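Local coordinates for protein N-acyl-D-glutamate deacylase (Bordetella bronchiseptica, PDB 3GIQ) that probably hydrolyses the amide bond of N-acyl-D-glutamate, releasing D-glutamate and a carboxylate, as a zinc-containing amidohydrolase, at residues 279-284 with 352-357; 360-365 with 402-407. All coordinates share one frame; numbering follows the deposited sequence.

Contact 1 of 2, residues 279-284 with 352-357; sequences LDIYPY and KRIFQH. With G01 (N-[(R)-hydroxy(methyl)phosphoryl]-D-glutamic acid), chain C.
Ile281 and Ile354 meet through their CG2 methyls, 3.4 Å from Ile281 CG2 to Ile354 CG2, a separation tighter than ordinary van der Waals contact. The same Ile354 methyl also takes Leu279 CD1 at 3.6 Å, so one branch of the helix residue fits between the two strand side chains that face it. Its place anti to the backbone N of Ile354 is what lets this one methyl touch both of them. Ile281 divides its work: CG2 goes to Ile354, and the ethyl arm, set between backbone N and carbonyl carbon (chi1 59°), crosses Phe355 at about a right angle, with CG1 3.9 Å from Phe355 CB and CD1 near ring atom CD1.

At the other end of the patch, Leu279 CD2 approaches the imidazole of His357 obliquely, 3.8 Å from His357 ND1. The polar edge of that ring is engaged elsewhere: NE2 bonds to Asp268 of helix 260-272 and ND1 to the backbone N of Cys359, which together fix the ring's rotation.

On the other side of the strand lies the ligand. Tyr282 OH donates a 2.7 Å hydrogen bond to OXT of the phosphonamidate, the carboxylate oxygen lying at the ring edge and in its plane; Arg376 makes a cation-pi contact with the same ring.

Strand 279-281 and helix 352-356 run in roughly opposite directions, their short axes at 143° and 8.4 Å apart. This is the strand-against-outer-helix packing of a TIM-barrel amidohydrolase, in which alternate strand residues face the helix layer and the loop beyond the strand's C-terminal end reaches the active site.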
loop_
_atom_site.group_PDB
_atom_site.type_symbol
_atom_site.label_atom_id
_atom_site.label_comp_id
_atom_site.label_asym_id
_atom_site.label_seq_id
_atom_site.Cartn_x
_atom_site.Cartn_y
_atom_site.Cartn_z
ATOM N N LEU A 279 -2.531 5.769 -9.671
ATOM C CA LEU A 279 -1.243 5.155 -9.395
ATOM C C LEU A 279 -0.824 5.533 -7.991
ATOM O O LEU A 279 -1.510 6.296 -7.316
ATOM C CB LEU A 279 -0.187 5.649 -10.393
ATOM C CG LEU A 279 0.079 7.161 -10.456
ATOM C CD1 LEU A 279 1.474 7.418 -10.996
ATOM C CD2 LEU A 279 -0.966 7.840 -11.337
ATOM N N ASP A 280 0.296 4.978 -7.548
ATOM C CA ASP A 280 0.816 5.297 -6.232
ATOM C C ASP A 280 2.324 5.138 -6.213
ATOM O O ASP A 280 2.905 4.481 -7.079
ATOM C CB ASP A 280 0.165 4.415 -5.149
ATOM C CG ASP A 280 0.306 2.924 -5.427
ATOM O OD1 ASP A 280 1.419 2.379 -5.263
ATOM O OD2 ASP A 280 -0.707 2.296 -5.812
ATOM N N ILE A 281 2.953 5.780 -5.237
ATOM C CA ILE A 281 4.397 5.708 -5.070
ATOM C C ILE A 281 4.728 5.787 -3.593
ATOM O O ILE A 281 3.884 6.166 -2.777
ATOM C CB ILE A 281 5.136 6.901 -5.768
ATOM C CG1 ILE A 281 4.659 8.250 -5.203
ATOM C CG2 ILE A 281 4.898 6.865 -7.264
ATOM C CD1 ILE A 281 5.375 8.714 -3.935
ATOM N N TYR A 282 5.950 5.387 -3.259
ATOM C CA TYR A 282 6.467 5.527 -1.907
ATOM C C TYR A 282 7.568 6.550 -2.199
ATOM O O TYR A 282 8.191 6.515 -3.264
ATOM C CB TYR A 282 7.011 4.204 -1.352
ATOM C CG TYR A 282 7.826 3.380 -2.313
ATOM C CD1 TYR A 282 9.181 3.650 -2.525
ATOM C CD2 TYR A 282 7.250 2.308 -2.992
ATOM C CE1 TYR A 282 9.941 2.866 -3.386
ATOM C CE2 TYR A 282 7.999 1.518 -3.858
ATOM C CZ TYR A 282 9.343 1.802 -4.048
ATOM O OH TYR A 282 10.088 1.020 -4.894
ATOM N N PRO A 283 7.803 7.489 -1.275
ATOM C CA PRO A 283 8.810 8.544 -1.448
ATOM C C PRO A 283 10.291 8.202 -1.285
ATOM O O PRO A 283 10.990 8.850 -0.509
ATOM C CB PRO A 283 8.346 9.596 -0.450
ATOM C CG PRO A 283 7.889 8.745 0.701
ATOM C CD PRO A 283 7.115 7.621 0.023
ATOM N N TYR A 284 10.769 7.213 -2.036
ATOM C CA TYR A 284 12.173 6.793 -1.965
ATOM C C TYR A 284 12.675 6.326 -3.330
ATOM O O TYR A 284 11.897 5.816 -4.144
ATOM C CB TYR A 284 12.333 5.640 -0.976
ATOM C CG TYR A 284 11.817 5.916 0.417
ATOM C CD1 TYR A 284 12.684 6.290 1.450
ATOM C CD2 TYR A 284 10.466 5.764 0.714
ATOM C CE1 TYR A 284 12.205 6.493 2.750
ATOM C CE2 TYR A 284 9.980 5.967 1.997
ATOM C CZ TYR A 284 10.849 6.327 3.012
ATOM O OH TYR A 284 10.350 6.495 4.286
ATOM N N LYS A 352 9.521 12.184 -7.419
ATOM C CA LYS A 352 8.748 13.362 -7.050
ATOM C C LYS A 352 7.813 13.811 -8.171
ATOM O O LYS A 352 6.674 14.196 -7.912
ATOM C CB LYS A 352 9.689 14.509 -6.666
ATOM C CG LYS A 352 10.399 14.290 -5.348
ATOM C CD LYS A 352 11.482 15.334 -5.127
ATOM C CE LYS A 352 12.194 15.112 -3.808
ATOM N NZ LYS A 352 13.356 16.031 -3.670
ATOM N N ARG A 353 8.285 13.765 -9.414
ATOM C CA ARG A 353 7.443 14.174 -10.536
ATOM C C ARG A 353 6.249 13.234 -10.685
ATOM O O ARG A 353 5.142 13.661 -11.021
ATOM C CB ARG A 353 8.242 14.200 -11.844
ATOM C CG ARG A 353 9.318 15.281 -11.903
ATOM C CD ARG A 353 9.746 15.562 -13.344
ATOM N NE ARG A 353 10.304 14.387 -14.014
ATOM C CZ ARG A 353 11.565 13.976 -13.899
ATOM N NH1 ARG A 353 12.423 14.643 -13.137
ATOM N NH2 ARG A 353 11.968 12.891 -14.548
ATOM N N ILE A 354 6.478 11.949 -10.441
ATOM C CA ILE A 354 5.407 10.969 -10.544
ATOM C C ILE A 354 4.373 11.258 -9.458
ATOM O O ILE A 354 3.168 11.218 -9.707
ATOM C CB ILE A 354 5.969 9.534 -10.396
ATOM C CG1 ILE A 354 6.842 9.209 -11.614
ATOM C CG2 ILE A 354 4.836 8.526 -10.275
ATOM C CD1 ILE A 354 7.605 7.896 -11.507
ATOM N N PHE A 355 4.849 11.577 -8.259
ATOM C CA PHE A 355 3.946 11.880 -7.159
ATOM C C PHE A 355 3.092 13.103 -7.479
ATOM O O PHE A 355 1.944 13.200 -7.054
ATOM C CB PHE A 355 4.729 12.129 -5.870
ATOM C CG PHE A 355 3.866 12.569 -4.722
ATOM C CD1 PHE A 355 2.820 11.765 -4.278
ATOM C CD2 PHE A 355 4.075 13.798 -4.107
ATOM C CE1 PHE A 355 1.992 12.184 -3.237
ATOM C CE2 PHE A 355 3.255 14.224 -3.069
ATOM C CZ PHE A 355 2.212 13.417 -2.634
ATOM N N GLN A 356 3.648 14.039 -8.236
ATOM C CA GLN A 356 2.895 15.235 -8.582
ATOM C C GLN A 356 1.730 14.974 -9.534
ATOM O O GLN A 356 0.841 15.814 -9.661
ATOM C CB GLN A 356 3.828 16.293 -9.173
ATOM C CG GLN A 356 4.726 16.944 -8.135
ATOM C CD GLN A 356 5.633 17.995 -8.732
ATOM O OE1 GLN A 356 6.428 17.705 -9.625
ATOM N NE2 GLN A 356 5.522 19.225 -8.241
ATOM N N HIS A 357 1.722 13.824 -10.202
ATOM C CA HIS A 357 0.621 13.522 -11.116
ATOM C C HIS A 357 -0.684 13.586 -10.318
ATOM O O HIS A 357 -0.758 13.086 -9.195
ATOM C CB HIS A 357 0.802 12.137 -11.744
ATOM C CG HIS A 357 -0.223 11.819 -12.788
ATOM N ND1 HIS A 357 -1.509 11.439 -12.472
ATOM C CD2 HIS A 357 -0.173 11.898 -14.138
ATOM C CE1 HIS A 357 -2.210 11.300 -13.585
ATOM N NE2 HIS A 357 -1.423 11.574 -14.609
HETATM C CD G01 C . 11.614 -4.064 -8.174
HETATM C CG G01 C . 10.390 -3.365 -7.582
HETATM C CB G01 C . 9.968 -4.060 -6.280
HETATM C CA G01 C . 8.770 -3.505 -5.463
HETATM C C G01 C . 9.110 -2.073 -4.990
HETATM C C6 G01 C . 7.100 -6.410 -3.040
HETATM P P G01 C . 6.959 -5.138 -4.285
HETATM O OPA G01 C . 5.842 -4.122 -3.791
HETATM O OPB G01 C . 6.580 -5.754 -5.579
HETATM N N G01 C . 8.375 -4.331 -4.289
HETATM O O G01 C . 9.724 -1.919 -3.917
HETATM O OXT G01 C . 8.735 -1.145 -5.734
HETATM O OE1 G01 C . 12.716 -3.843 -7.622
HETATM O OE2 G01 C . 11.409 -4.808 -9.149
#

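Contact 2 of 2, residues 360-365 with 402-407; sequences CMVGSD and ARMTAL. With G01 (N-[(R)-hydroxy(methyl)phosphoryl]-D-glutamic acid), chain C.
Arg403 NH1 is held between two carbonyl oxygens, donating to Cys360 O at 3.0 Å and to Phe355 O, its stronger partner. The bond to Cys360 is somewhat bent, 144° at the hydrogen, but arrives in the carbonyl plane on a lone pair; the oxygen sits near the guanidinium edge, tilted 21° from its plane. A bend at chi2 (-60°) curls the aliphatic chain round in front of the oxygen, with Arg403 CD 3.4 Å from Cys360 O, and brings NH1 back to it. NH2 bonds to Gln356 O, so the guanidinium ties the end of helix 348-356 to the following strand.

Packing flanks this grip. Met361 CA lies 3.6 Å from Arg403 O, backbone against backbone. Met361 CG rests on Leu407 CD2 at 3.6 Å, whereas Val362 and Met404 lie side by side, with Val362 CG2 4.2 Å from Met404 CE. Beyond the strand, Asp365 OD2 comes within 2.6 Å of ligand oxygen OPA; its side chain also touches His66, His68 and His248, consistent with an amidohydrolase metal site.

Strand 360-362 runs beside strand 277-281 and meets the junction of helices 397-404 and 406-412; Phe381 of helix 376-391 touches Val362 and Met404, and Met404 also packs on Phe62 and backbone-bonds to Ile63 of strand 57-64.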
loop_
_atom_site.group_PDB
_atom_site.type_symbol
_atom_site.label_atom_id
_atom_site.label_comp_id
_atom_site.label_asym_id
_atom_site.label_seq_id
_atom_site.Cartn_x
_atom_site.Cartn_y
_atom_site.Cartn_z
ATOM N N CYS A 360 -1.941 10.386 -8.430
ATOM C CA CYS A 360 -0.999 9.614 -7.632
ATOM C C CYS A 360 -1.295 9.654 -6.138
ATOM O O CYS A 360 -1.383 10.721 -5.525
ATOM C CB CYS A 360 0.434 10.088 -7.883
ATOM S SG CYS A 360 1.674 8.895 -7.318
ATOM N N MET A 361 -1.443 8.466 -5.565
ATOM C CA MET A 361 -1.721 8.297 -4.144
ATOM C C MET A 361 -0.423 7.850 -3.488
ATOM O O MET A 361 0.575 7.618 -4.171
ATOM C CB MET A 361 -2.786 7.210 -3.943
ATOM C CG MET A 361 -4.061 7.427 -4.747
ATOM S SD MET A 361 -5.130 5.967 -4.756
ATOM C CE MET A 361 -4.247 4.918 -5.911
ATOM N N VAL A 362 -0.433 7.727 -2.167
ATOM C CA VAL A 362 0.754 7.279 -1.454
ATOM C C VAL A 362 0.573 5.835 -0.994
ATOM O O VAL A 362 -0.435 5.492 -0.373
ATOM C CB VAL A 362 1.043 8.158 -0.216
ATOM C CG1 VAL A 362 2.302 7.665 0.489
ATOM C CG2 VAL A 362 1.211 9.611 -0.637
ATOM N N GLY A 363 1.544 4.993 -1.328
ATOM C CA GLY A 363 1.511 3.594 -0.930
ATOM C C GLY A 363 2.862 3.299 -0.307
ATOM O O GLY A 363 3.883 3.352 -0.993
ATOM N N SER A 364 2.879 2.982 0.983
ATOM C CA SER A 364 4.138 2.733 1.681
ATOM C C SER A 364 4.921 1.533 1.168
ATOM O O SER A 364 6.149 1.567 1.122
ATOM C CB SER A 364 3.887 2.558 3.179
ATOM O OG SER A 364 3.370 1.268 3.462
ATOM N N ASP A 365 4.204 0.479 0.788
ATOM C CA ASP A 365 4.809 -0.757 0.301
ATOM C C ASP A 365 5.748 -1.336 1.359
ATOM O O ASP A 365 6.781 -1.932 1.046
ATOM C CB ASP A 365 5.569 -0.514 -1.008
ATOM C CG ASP A 365 5.761 -1.789 -1.816
ATOM O OD1 ASP A 365 5.224 -2.843 -1.408
ATOM O OD2 ASP A 365 6.440 -1.741 -2.863
ATOM N N ALA A 402 -5.149 15.351 0.520
ATOM C CA ALA A 402 -6.177 14.811 -0.372
ATOM C C ALA A 402 -5.676 13.541 -1.061
ATOM O O ALA A 402 -6.427 12.578 -1.234
ATOM C CB ALA A 402 -6.573 15.852 -1.421
ATOM N N ARG A 403 -4.404 13.539 -1.447
ATOM C CA ARG A 403 -3.811 12.381 -2.114
ATOM C C ARG A 403 -3.761 11.159 -1.201
ATOM O O ARG A 403 -3.761 10.018 -1.677
ATOM C CB ARG A 403 -2.381 12.693 -2.577
ATOM C CG ARG A 403 -2.245 13.855 -3.548
ATOM C CD ARG A 403 -3.023 13.641 -4.836
ATOM N NE ARG A 403 -2.627 14.626 -5.839
ATOM C CZ ARG A 403 -1.507 14.552 -6.552
ATOM N NH1 ARG A 403 -0.683 13.529 -6.386
ATOM N NH2 ARG A 403 -1.196 15.519 -7.406
ATOM N N MET A 404 -3.716 11.405 0.106
ATOM C CA MET A 404 -3.632 10.339 1.105
ATOM C C MET A 404 -4.977 9.936 1.685
ATOM O O MET A 404 -5.069 8.939 2.401
ATOM C CB MET A 404 -2.764 10.782 2.287
ATOM C CG MET A 404 -1.502 11.525 1.924
ATOM S SD MET A 404 -0.636 12.079 3.412
ATOM C CE MET A 404 1.048 11.901 2.862
ATOM N N THR A 405 -6.016 10.705 1.390
ATOM C CA THR A 405 -7.322 10.425 1.965
ATOM C C THR A 405 -8.470 10.308 0.974
ATOM O O THR A 405 -8.916 9.203 0.654
ATOM C CB THR A 405 -7.667 11.509 3.002
ATOM O OG1 THR A 405 -7.606 12.803 2.380
ATOM C CG2 THR A 405 -6.668 11.471 4.158
ATOM N N ALA A 406 -8.945 11.452 0.491
ATOM C CA ALA A 406 -10.059 11.489 -0.444
ATOM C C ALA A 406 -9.806 10.737 -1.744
ATOM O O ALA A 406 -10.678 10.009 -2.212
ATOM C CB ALA A 406 -10.436 12.938 -0.748
ATOM N N LEU A 407 -8.628 10.918 -2.338
ATOM C CA LEU A 407 -8.325 10.236 -3.591
ATOM C C LEU A 407 -8.383 8.716 -3.406
ATOM O O LEU A 407 -9.045 8.020 -4.177
ATOM C CB LEU A 407 -6.957 10.676 -4.132
ATOM C CG LEU A 407 -6.509 10.052 -5.462
ATOM C CD1 LEU A 407 -7.571 10.265 -6.543
ATOM C CD2 LEU A 407 -5.179 10.675 -5.885
HETATM C CD G01 C . 11.614 -4.064 -8.174
HETATM C CG G01 C . 10.390 -3.365 -7.582
HETATM C CB G01 C . 9.968 -4.060 -6.280
HETATM C CA G01 C . 8.770 -3.505 -5.463
HETATM C C G01 C . 9.110 -2.073 -4.990
HETATM C C6 G01 C . 7.100 -6.410 -3.040
HETATM P P G01 C . 6.959 -5.138 -4.285
HETATM O OPA G01 C . 5.842 -4.122 -3.791
HETATM O OPB G01 C . 6.580 -5.754 -5.579
HETATM N N G01 C . 8.375 -4.331 -4.289
HETATM O O G01 C . 9.724 -1.919 -3.917
HETATM O OXT G01 C . 8.735 -1.145 -5.734
HETATM O OE1 G01 C . 12.716 -3.843 -7.622
HETATM O OE2 G01 C . 11.409 -4.808 -9.149
#

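Following the chain, strand 277-281 leads through the inserted three-stranded sheet and its helices to helix 348-356, and contact 1 closes this loop of 67 residues by laying the helix back on the strand. A short turn then enters strand 360-362, parallel to 277-281, and helix 376-391 follows before contact 2 closes the second loop, of 36 residues. The two contacts are in series, neither enclosing the other, with centres 9 Å apart. A backbone hydrogen bond from Met361 N to Leu279 O joins them between the adjacent parallel strands, and in the outer layer the arginine of contact 2 grips the helix end of contact 1. Both 279-284 and 360-365 extend to the bound phosphonamidate.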